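Local coordinates for protein cytochrome P450 reductase (Amycolatopsis methanolica 239, PDB 5OGX) that transfers electrons from NADH, through FAD and a [2Fe-2S] cluster, to the cytochrome P450 subunit GcoA that O-demethylates guaiacol and related lignin-derived aromatics, at residues A[279-284]-A[290-295]. Sequence-based numbering, arbitrary orientation. Where two conformers were deposited one is given.
Sequences AYRGGF and VEDVPS. Unlike the reference sequence in segment 279-284: Gly282 (reference Ser).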
# COMPACT_ATOMS: atom_id res chain seq x y z
N ALA A 279 -4.28 27.79 -12.02
CA ALA A 279 -4.10 26.71 -12.98
C ALA A 279 -4.78 25.42 -12.57
O ALA A 279 -4.91 24.52 -13.41
CB ALA A 279 -2.61 26.44 -13.19
N TYR A 280 -5.24 25.30 -11.32
CA TYR A 280 -5.57 24.00 -10.74
C TYR A 280 -6.89 24.03 -10.00
O TYR A 280 -7.28 25.05 -9.42
CB TYR A 280 -4.46 23.55 -9.78
CG TYR A 280 -3.12 23.33 -10.45
CD1 TYR A 280 -2.97 22.36 -11.43
CD2 TYR A 280 -2.02 24.11 -10.12
CE1 TYR A 280 -1.76 22.16 -12.05
CE2 TYR A 280 -0.80 23.93 -10.75
CZ TYR A 280 -0.67 22.94 -11.71
OH TYR A 280 0.53 22.75 -12.33
N ARG A 281 -7.55 22.86 -9.96
CA ARG A 281 -8.76 22.68 -9.16
C ARG A 281 -8.47 22.93 -7.68
O ARG A 281 -7.40 22.58 -7.17
CB ARG A 281 -9.30 21.26 -9.33
CG ARG A 281 -9.51 20.81 -10.77
CD ARG A 281 -10.86 21.25 -11.30
NE ARG A 281 -11.99 20.67 -10.58
CZ ARG A 281 -12.55 19.50 -10.87
NH1 ARG A 281 -12.07 18.76 -11.86
NH2 ARG A 281 -13.58 19.06 -10.16
N GLY A 282 -9.43 23.52 -6.99
CA GLY A 282 -9.32 23.75 -5.56
C GLY A 282 -10.14 22.75 -4.76
O GLY A 282 -11.04 22.10 -5.28
N GLY A 283 -9.80 22.64 -3.48
CA GLY A 283 -10.60 21.84 -2.58
C GLY A 283 -9.97 20.52 -2.20
O GLY A 283 -8.75 20.38 -2.15
N PHE A 284 -10.81 19.54 -1.93
CA PHE A 284 -10.31 18.25 -1.51
C PHE A 284 -10.57 17.23 -2.62
O PHE A 284 -11.53 17.37 -3.39
CB PHE A 284 -10.97 17.86 -0.19
CG PHE A 284 -10.68 18.84 0.93
CD1 PHE A 284 -9.50 18.76 1.64
CD2 PHE A 284 -11.56 19.86 1.23
CE1 PHE A 284 -9.22 19.66 2.65
CE2 PHE A 284 -11.28 20.77 2.24
CZ PHE A 284 -10.11 20.66 2.95
N VAL A 290 -16.32 13.61 -7.30
CA VAL A 290 -17.78 13.66 -7.18
C VAL A 290 -18.35 14.74 -8.09
O VAL A 290 -19.40 14.56 -8.72
CB VAL A 290 -18.18 13.88 -5.71
CG1 VAL A 290 -19.68 14.12 -5.60
CG2 VAL A 290 -17.76 12.68 -4.86
N GLU A 291 -17.64 15.87 -8.21
CA GLU A 291 -18.08 16.94 -9.11
C GLU A 291 -18.02 16.49 -10.57
O GLU A 291 -18.92 16.81 -11.36
CB GLU A 291 -17.21 18.18 -8.93
CG GLU A 291 -17.47 18.98 -7.67
CD GLU A 291 -16.33 19.95 -7.33
OE1 GLU A 291 -15.49 20.23 -8.22
OE2 GLU A 291 -16.28 20.42 -6.18
N ASP A 292 -16.96 15.77 -10.95
CA ASP A 292 -16.76 15.35 -12.33
C ASP A 292 -17.66 14.19 -12.74
O ASP A 292 -18.07 14.10 -13.90
CB ASP A 292 -15.31 14.93 -12.55
CG ASP A 292 -14.34 16.08 -12.46
OD1 ASP A 292 -14.77 17.24 -12.55
OD2 ASP A 292 -13.13 15.82 -12.30
N VAL A 293 -17.96 13.29 -11.80
CA VAL A 293 -18.64 12.02 -12.04
C VAL A 293 -19.73 11.89 -10.99
O VAL A 293 -19.50 11.26 -9.94
CB VAL A 293 -17.64 10.86 -11.99
CG1 VAL A 293 -18.32 9.50 -12.26
CG2 VAL A 293 -16.49 11.11 -12.99
N PRO A 294 -20.91 12.47 -11.20
CA PRO A 294 -21.88 12.56 -10.10
C PRO A 294 -22.39 11.22 -9.62
O PRO A 294 -22.75 11.09 -8.45
CB PRO A 294 -23.01 13.40 -10.71
CG PRO A 294 -22.36 14.17 -11.79
CD PRO A 294 -21.32 13.26 -12.37
N SER A 295 -22.41 10.20 -10.48
CA SER A 295 -22.81 8.86 -10.07
C SER A 295 -21.64 7.91 -10.25
O SER A 295 -21.14 7.74 -11.37
CB SER A 295 -24.03 8.39 -10.86
OG SER A 295 -24.22 6.99 -10.68
O HOH W 1 -12.95 21.34 -7.77
O HOH W 2 -14.30 21.10 -4.57
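Arg281 reaches from the short edge strand 281-282 to the last turn of helix 285-292, where Glu291 and Asp292 share its guanidinium in a salt-bridge network. Glu291 OE1 and Asp292 OD2 come in at the edge of the flat group, near its plane, while Asp292 OD1 is tilted out of it. Asp292 approaches from the opposite direction, its carboxylate turned 57° against the guanidinium. Its OD2 takes a nearly straight hydrogen bond (169°) from Arg281 NH1 at 3.2 Å, through the syn lone pair, while Asp292 OD1 receives weak, bent bonds from both NH1 and NH2. Glu291 instead runs alongside the arginine in the opposing sense, with the two planes only 27° apart. Arg281 NH2 donates to Glu291 OE1 at 3.0 Å, a salt-bridged hydrogen bond that meets the oxygen on its anti side and from outside the carboxylate plane. Bends in the arginine chain present its NH1/NH2 edge to the helix, and the extended Glu291 carries OE1 to NH2. A water completes the edge: it accepts from Arg281 NE at 3.0 Å and lies 2.8 Å from Glu291 OE1, close also to Gly282 O. A second water sits 2.6 Å from Glu291 OE2.

Beyond the pair of segments, Tyr241 OH hydrogen-bonds Asp292 OD2, and Ala288 O weakly receives Arg281 NH2. Backbone bonds to Leu272 hold strand 281-282 at the margin of the parallel sheet in the NAD-binding domain, so the contact ties this edge to the helix that follows it, away from the cofactors. The arginine's positive charge probably offsets the repulsion between the two neighbouring acids and favours their ionised forms, though solvent should screen the attraction at this surface.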